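Local coordinates for protein Pbp related beta-lactamase (Pyrococcus abyssi, PDB 2QMI) that probably hydrolyses peptide bonds as a serine peptidase of the penicillin-binding protein and beta-lactamase family, working within a self-compartmentalizing octamer, at residues L6-F9 with I10-M14; G304-G307 with M308-G311; V407-E410 with D411-K414. All coordinates share one frame; numbering follows the deposited sequence.

Interaction 1 of 3, residues L6-F9 with I10-M14; sequences LESF and IVEKM
Lys13 reaches back one helical turn and lies against the ring of Phe9, on helix 3-16. Its CB stands 3.7 Å from Phe9 O, the carbonyl that also accepts the Lys13 N-H at 3.1 Å from N to O. The next carbon, CG, sits over one ring face, offset toward the rim and 4.0 Å from the Phe9 ring centroid: a CH-pi contact. There the chain bends (chi2 -57°) and runs on past the ring, bringing CE to 3.6 Å from Phe9 CE1. Beyond the ring, NZ forms a salt bridge with Glu360. The ring itself is swung out with CG anti to the backbone N (chi1 166°), which lays it along the following turn; it also stacks with Tyr340.

Next to this pair, on the same flank, Leu6 meets Ile10, with Leu6 CG 3.8 Å from Ile10 CD1, and Leu6 also touches Tyr340 and Leu344 of helix 334-345. Regular i to i+4 backbone bonds run beneath, including Ile10 N to Leu6 O at 2.9 Å and Val11 N to Glu7 O at 3.0 Å. Glu7 pairs with Lys36, and Glu12 with Lys374 of a third subunit. The lysine thus divides its chemistry: its methylenes lie over one ring face, while its ammonium charge is probably balanced by Glu360.

Interaction 2 of 3, residues G304-G307 with M308-G311; sequences GSVG and MYTG
Gly307, wedged between Val306 and Met308, adopts backbone angles (phi 93°, psi -70°) of a classic gamma turn, a conformation that suits a residue with no side chain. The closing bond from Met308 N to Val306 O is weak at 3.2 Å, and the position of that oxygen is uncertain. The turn forms part of the tight connection of a beta hairpin between strands 297-305 and 310-316, neighbours in the antiparallel sheet of the beta-lactamase-like domain. A firmer bond, from Val306 N to Tyr309 O at 3.0 Å, nearly straight, spans the gamma turn from the strand side, the first rung below it. Farther along, Gly304 and Gly311 make a hydrogen-bonded pair, with Gly304 N to Gly311 O and Gly311 N to Gly304 O both 2.9 Å.

Between these rungs Ser305 and Thr310 form a non-hydrogen-bonded pair. Thr310 turns OG1 between its backbone N and carbonyl carbon (chi1 65°) and passes it to Ser329 O; its methyl CG2 meets Ser305 OG at 3.7 Å. The serine oxygen also receives a weak bond from Gly307 N at 3.3 Å, tying the loop back to the strand end. Val306 CG2 lies near Tyr309 CB, at the edge of the tyrosine ring and near its plane, though the place of CG2 is less sure, while Tyr309 OH bonds to Ala211 O. Gly304 touches the probable catalytic cluster that includes Ser59, Lys62, Tyr160 and His302, and His302 of strand 297-305 probably stands where related enzymes have the lysine of a Lys-Thr/Ser-Gly motif, with Gly304 as its glycine. Backbone bonds thus do most of the holding, and Gly304, with no side chain, lets the strand run close beside the probable active site.

Interaction 3 of 3, residues V407-E410 with D411-K414; sequences VLEE and DFIK
Glu409 and Phe412 flank a two-residue type I turn, Glu410-Asp411, that closes a beta hairpin of the eight-stranded antiparallel barrel in the octamerisation domain. Glu409 N gives Phe412 O a bond of 2.8 Å; the return bond, Phe412 N to Glu409 O, is weak at 3.4 Å. The Glu409 side chain leaves with CG beside the backbone N (chi1 -62°) and stays extended to its carboxylate. OE1 thereby arrives at the ring edge, 3.5 Å from Phe412 CD2 and close to the ring plane, with the carboxylate and ring planes 64° apart. Phe412, its CG anti to the backbone N (chi1 -177°), also meets the ring of Tyr429.

Glu410 behaves differently: bent at its second torsion, it turns away from the hairpin and forms a salt bridge with Arg361 of helix 355-364. That helix also receives Ile413, which packs on Ile362 and Leu363, and Leu408, which touches Arg359. Across the strands these two are loosely paired, Leu408 CG lying 4.5 Å from Ile413 CG2. On the other face are Val407 and Lys414, the lysine stretched out straight and engaged in a cation-pi contact with Tyr425. Their backbones form the hydrogen-bonded pair, with Lys414 N to Val407 O at 2.8 Å, and their side chains touch at the base, Val407 CB against Lys414 CB at 3.8 Å.

How the interactions relate
Along the chain the three contacts follow in series: helix 3-16, then the hairpin of strands 297-305 and 310-316, then that of strands 400-408 and 412-419. Interactions 1 and 2 share the beta-lactamase-like domain, their centres 19 Å apart; helix 3-16 packs on strand 31-38, at the edge of the sheet to which the hairpin of interaction 2 belongs. Interaction 3 lies in the C-terminal barrel, its centre 25 Å from interaction 1 and 33 Å from interaction 2. None touches another. Helix 355-364 contacts both domains: its Glu360 pairs with Lys13 and its Arg361 with Glu410, consistent with a joint between them. Helix 3-16 also meets other subunits, whereas the hairpin segments contact none.

Interaction 1 of 3, residues L6-F9 with I10-M14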
loop_
_atom_site.group_PDB
_atom_site.type_symbol
_atom_site.label_atom_id
_atom_site.label_comp_id
_atom_site.label_asym_id
_atom_site.label_seq_id
_atom_site.Cartn_x
_atom_site.Cartn_y
_atom_site.Cartn_z
ATOM N N LEU A 6 -42.364 -8.642 21.318
ATOM C CA LEU A 6 -41.800 -7.310 21.104
ATOM C C LEU A 6 -40.335 -7.196 21.532
ATOM O O LEU A 6 -39.494 -6.723 20.767
ATOM C CB LEU A 6 -42.627 -6.256 21.839
ATOM C CG LEU A 6 -42.077 -4.827 21.742
ATOM C CD1 LEU A 6 -42.015 -4.401 20.291
ATOM C CD2 LEU A 6 -42.955 -3.879 22.536
ATOM N N GLU A 7 -40.030 -7.629 22.751
ATOM C CA GLU A 7 -38.662 -7.554 23.253
ATOM C C GLU A 7 -37.724 -8.406 22.395
ATOM O O GLU A 7 -36.604 -7.994 22.070
ATOM C CB GLU A 7 -38.615 -8.012 24.714
ATOM C CG GLU A 7 -39.678 -7.358 25.582
ATOM C CD GLU A 7 -39.390 -7.463 27.072
ATOM O OE1 GLU A 7 -38.943 -8.535 27.535
ATOM O OE2 GLU A 7 -39.622 -6.467 27.787
ATOM N N SER A 8 -38.194 -9.596 22.028
ATOM C CA SER A 8 -37.418 -10.506 21.194
ATOM C C SER A 8 -37.037 -9.766 19.912
ATOM O O SER A 8 -35.870 -9.727 19.513
ATOM C CB SER A 8 -38.261 -11.741 20.852
ATOM O OG SER A 8 -37.457 -12.802 20.372
ATOM N N PHE A 9 -38.036 -9.168 19.279
ATOM C CA PHE A 9 -37.837 -8.419 18.046
ATOM C C PHE A 9 -36.797 -7.313 18.220
ATOM O O PHE A 9 -35.866 -7.181 17.420
ATOM C CB PHE A 9 -39.170 -7.801 17.605
ATOM C CG PHE A 9 -39.035 -6.749 16.538
ATOM C CD1 PHE A 9 -38.736 -7.100 15.227
ATOM C CD2 PHE A 9 -39.222 -5.404 16.848
ATOM C CE1 PHE A 9 -38.629 -6.126 14.240
ATOM C CE2 PHE A 9 -39.117 -4.428 15.873
ATOM C CZ PHE A 9 -38.823 -4.787 14.566
ATOM N N ILE A 10 -36.973 -6.520 19.273
ATOM C CA ILE A 10 -36.080 -5.406 19.564
ATOM C C ILE A 10 -34.618 -5.803 19.741
ATOM O O ILE A 10 -33.732 -5.179 19.158
ATOM C CB ILE A 10 -36.570 -4.637 20.815
ATOM C CG1 ILE A 10 -37.903 -3.949 20.490
ATOM C CG2 ILE A 10 -35.524 -3.622 21.267
ATOM C CD1 ILE A 10 -38.605 -3.342 21.694
ATOM N N VAL A 11 -34.363 -6.845 20.525
ATOM C CA VAL A 11 -32.998 -7.287 20.763
ATOM C C VAL A 11 -32.324 -7.864 19.515
ATOM O O VAL A 11 -31.104 -7.773 19.358
ATOM C CB VAL A 11 -32.954 -8.323 21.900
ATOM C CG1 VAL A 11 -31.537 -8.870 22.063
ATOM C CG2 VAL A 11 -33.414 -7.674 23.199
ATOM N N GLU A 12 -33.122 -8.456 18.631
ATOM C CA GLU A 12 -32.596 -9.036 17.406
ATOM C C GLU A 12 -32.222 -7.935 16.412
ATOM O O GLU A 12 -31.229 -8.055 15.687
ATOM C CB GLU A 12 -33.630 -9.987 16.783
ATOM C CG GLU A 12 -34.081 -11.113 17.724
ATOM C CD GLU A 12 -35.004 -12.117 17.049
ATOM O OE1 GLU A 12 -36.050 -11.705 16.499
ATOM O OE2 GLU A 12 -34.686 -13.326 17.068
ATOM N N LYS A 13 -33.013 -6.867 16.374
ATOM C CA LYS A 13 -32.730 -5.765 15.463
ATOM C C LYS A 13 -31.492 -4.992 15.892
ATOM O O LYS A 13 -30.684 -4.591 15.047
ATOM C CB LYS A 13 -33.930 -4.816 15.364
ATOM C CG LYS A 13 -35.066 -5.372 14.515
ATOM C CD LYS A 13 -34.564 -5.708 13.107
ATOM C CE LYS A 13 -35.626 -6.371 12.264
ATOM N NZ LYS A 13 -35.069 -6.812 10.950
ATOM N N MET A 14 -31.340 -4.793 17.199
ATOM C CA MET A 14 -30.184 -4.073 17.728
ATOM C C MET A 14 -28.898 -4.844 17.445
ATOM O O MET A 14 -27.875 -4.259 17.088
ATOM C CB MET A 14 -30.344 -3.837 19.238
ATOM C CG MET A 14 -31.468 -2.860 19.591
ATOM S SD MET A 14 -31.725 -2.633 21.376
ATOM C CE MET A 14 -30.489 -1.379 21.720
#

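Interaction 2 of 3, residues G304-G307 with M308-G311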
loop_
_atom_site.group_PDB
_atom_site.type_symbol
_atom_site.label_atom_id
_atom_site.label_comp_id
_atom_site.label_asym_id
_atom_site.label_seq_id
_atom_site.Cartn_x
_atom_site.Cartn_y
_atom_site.Cartn_z
ATOM N N GLY A 304 -37.569 11.737 13.945
ATOM C CA GLY A 304 -36.556 12.749 14.166
ATOM C C GLY A 304 -35.155 12.183 14.079
ATOM O O GLY A 304 -34.907 11.044 14.466
ATOM N N SER A 305 -34.227 12.975 13.561
ATOM C CA SER A 305 -32.853 12.524 13.454
ATOM C C SER A 305 -31.846 13.663 13.479
ATOM O O SER A 305 -32.017 14.672 12.797
ATOM C CB SER A 305 -32.656 11.724 12.169
ATOM O OG SER A 305 -31.283 11.423 12.001
ATOM N N VAL A 306 -30.799 13.504 14.281
ATOM C CA VAL A 306 -29.746 14.502 14.346
ATOM C C VAL A 306 -28.416 13.802 14.070
ATOM O O VAL A 306 -27.344 14.288 14.438
ATOM C CB VAL A 306 -29.710 15.214 15.718
ATOM C CG1 VAL A 306 -30.692 16.364 15.716
ATOM C CG2 VAL A 306 -30.072 14.244 16.824
ATOM N N GLY A 307 -28.506 12.651 13.409
ATOM C CA GLY A 307 -27.317 11.893 13.080
ATOM C C GLY A 307 -26.950 10.844 14.110
ATOM O O GLY A 307 -27.075 9.650 13.847
ATOM N N MET A 308 -26.499 11.279 15.284
ATOM C CA MET A 308 -26.112 10.340 16.330
ATOM C C MET A 308 -27.263 9.941 17.262
ATOM O O MET A 308 -27.084 9.096 18.129
ATOM C CB MET A 308 -24.944 10.901 17.158
ATOM C CG MET A 308 -25.315 11.982 18.157
ATOM S SD MET A 308 -25.631 13.580 17.416
ATOM C CE MET A 308 -27.235 13.482 17.105
ATOM N N TYR A 309 -28.429 10.570 17.098
ATOM C CA TYR A 309 -29.618 10.244 17.899
ATOM C C TYR A 309 -30.792 10.260 16.929
ATOM O O TYR A 309 -30.818 11.076 16.016
ATOM C CB TYR A 309 -29.916 11.304 18.977
ATOM C CG TYR A 309 -28.902 11.493 20.084
ATOM C CD1 TYR A 309 -28.723 10.534 21.088
ATOM C CD2 TYR A 309 -28.147 12.660 20.151
ATOM C CE1 TYR A 309 -27.809 10.747 22.132
ATOM C CE2 TYR A 309 -27.237 12.881 21.183
ATOM C CZ TYR A 309 -27.069 11.931 22.165
ATOM O OH TYR A 309 -26.150 12.178 23.163
ATOM N N THR A 310 -31.757 9.363 17.120
ATOM C CA THR A 310 -32.953 9.327 16.277
ATOM C C THR A 310 -34.147 8.971 17.158
ATOM O O THR A 310 -33.978 8.451 18.256
ATOM C CB THR A 310 -32.859 8.288 15.118
ATOM O OG1 THR A 310 -32.786 6.963 15.652
ATOM C CG2 THR A 310 -31.640 8.562 14.251
ATOM N N GLY A 311 -35.351 9.263 16.680
ATOM C CA GLY A 311 -36.527 8.958 17.467
ATOM C C GLY A 311 -37.820 8.997 16.680
ATOM O O GLY A 311 -37.832 9.342 15.497
#

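Interaction 3 of 3, residues V407-E410 with D411-K414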
loop_
_atom_site.group_PDB
_atom_site.type_symbol
_atom_site.label_atom_id
_atom_site.label_comp_id
_atom_site.label_asym_id
_atom_site.label_seq_id
_atom_site.Cartn_x
_atom_site.Cartn_y
_atom_site.Cartn_z
ATOM N N VAL A 407 -42.341 -7.763 -7.445
ATOM C CA VAL A 407 -43.216 -8.762 -6.839
ATOM C C VAL A 407 -42.495 -9.530 -5.729
ATOM O O VAL A 407 -41.485 -10.203 -5.979
ATOM C CB VAL A 407 -43.734 -9.776 -7.899
ATOM C CG1 VAL A 407 -44.666 -10.798 -7.240
ATOM C CG2 VAL A 407 -44.478 -9.043 -9.012
ATOM N N LEU A 408 -43.008 -9.422 -4.502
ATOM C CA LEU A 408 -42.413 -10.126 -3.368
ATOM C C LEU A 408 -43.366 -11.085 -2.681
ATOM O O LEU A 408 -44.484 -10.727 -2.320
ATOM C CB LEU A 408 -41.894 -9.153 -2.315
ATOM C CG LEU A 408 -40.571 -8.451 -2.585
ATOM C CD1 LEU A 408 -40.771 -7.399 -3.658
ATOM C CD2 LEU A 408 -40.077 -7.814 -1.303
ATOM N N GLU A 409 -42.898 -12.308 -2.492
ATOM C CA GLU A 409 -43.665 -13.345 -1.831
ATOM C C GLU A 409 -42.626 -14.158 -1.079
ATOM O O GLU A 409 -41.430 -14.009 -1.328
ATOM C CB GLU A 409 -44.413 -14.198 -2.868
ATOM C CG GLU A 409 -45.424 -13.375 -3.686
ATOM C CD GLU A 409 -46.160 -14.179 -4.751
ATOM O OE1 GLU A 409 -45.493 -14.844 -5.574
ATOM O OE2 GLU A 409 -47.416 -14.134 -4.778
ATOM N N GLU A 410 -43.085 -14.997 -0.157
ATOM C CA GLU A 410 -42.208 -15.833 0.664
ATOM C C GLU A 410 -41.245 -16.739 -0.090
ATOM O O GLU A 410 -40.118 -16.960 0.345
ATOM C CB GLU A 410 -43.055 -16.722 1.587
ATOM C CG GLU A 410 -43.682 -16.010 2.769
ATOM C CD GLU A 410 -42.654 -15.547 3.777
ATOM O OE1 GLU A 410 -41.747 -16.348 4.112
ATOM O OE2 GLU A 410 -42.757 -14.388 4.247
ATOM N N ASP A 411 -41.703 -17.280 -1.210
ATOM C CA ASP A 411 -40.917 -18.220 -2.008
ATOM C C ASP A 411 -40.585 -17.682 -3.387
ATOM O O ASP A 411 -39.976 -18.390 -4.197
ATOM C CB ASP A 411 -41.736 -19.486 -2.193
ATOM C CG ASP A 411 -43.102 -19.183 -2.783
ATOM O OD1 ASP A 411 -43.786 -18.301 -2.217
ATOM O OD2 ASP A 411 -43.492 -19.792 -3.807
ATOM N N PHE A 412 -40.980 -16.443 -3.662
ATOM C CA PHE A 412 -40.761 -15.876 -4.988
ATOM C C PHE A 412 -40.566 -14.363 -4.999
ATOM O O PHE A 412 -41.361 -13.624 -4.414
ATOM C CB PHE A 412 -41.969 -16.237 -5.861
ATOM C CG PHE A 412 -41.856 -15.790 -7.286
ATOM C CD1 PHE A 412 -40.888 -16.338 -8.128
ATOM C CD2 PHE A 412 -42.726 -14.836 -7.795
ATOM C CE1 PHE A 412 -40.791 -15.937 -9.464
ATOM C CE2 PHE A 412 -42.641 -14.427 -9.129
ATOM C CZ PHE A 412 -41.670 -14.978 -9.967
ATOM N N ILE A 413 -39.513 -13.911 -5.676
ATOM C CA ILE A 413 -39.229 -12.487 -5.812
ATOM C C ILE A 413 -38.962 -12.191 -7.289
ATOM O O ILE A 413 -38.052 -12.764 -7.883
ATOM C CB ILE A 413 -37.980 -12.054 -5.001
ATOM C CG1 ILE A 413 -38.213 -12.295 -3.509
ATOM C CG2 ILE A 413 -37.677 -10.571 -5.254
ATOM C CD1 ILE A 413 -36.991 -12.049 -2.662
ATOM N N LYS A 414 -39.767 -11.312 -7.886
ATOM C CA LYS A 414 -39.575 -10.951 -9.284
ATOM C C LYS A 414 -39.022 -9.530 -9.327
ATOM O O LYS A 414 -39.610 -8.616 -8.752
ATOM C CB LYS A 414 -40.900 -11.029 -10.043
ATOM C CG LYS A 414 -40.780 -10.737 -11.526
ATOM C CD LYS A 414 -42.071 -11.053 -12.273
ATOM C CE LYS A 414 -41.889 -10.910 -13.777
ATOM N NZ LYS A 414 -43.122 -11.272 -14.537
#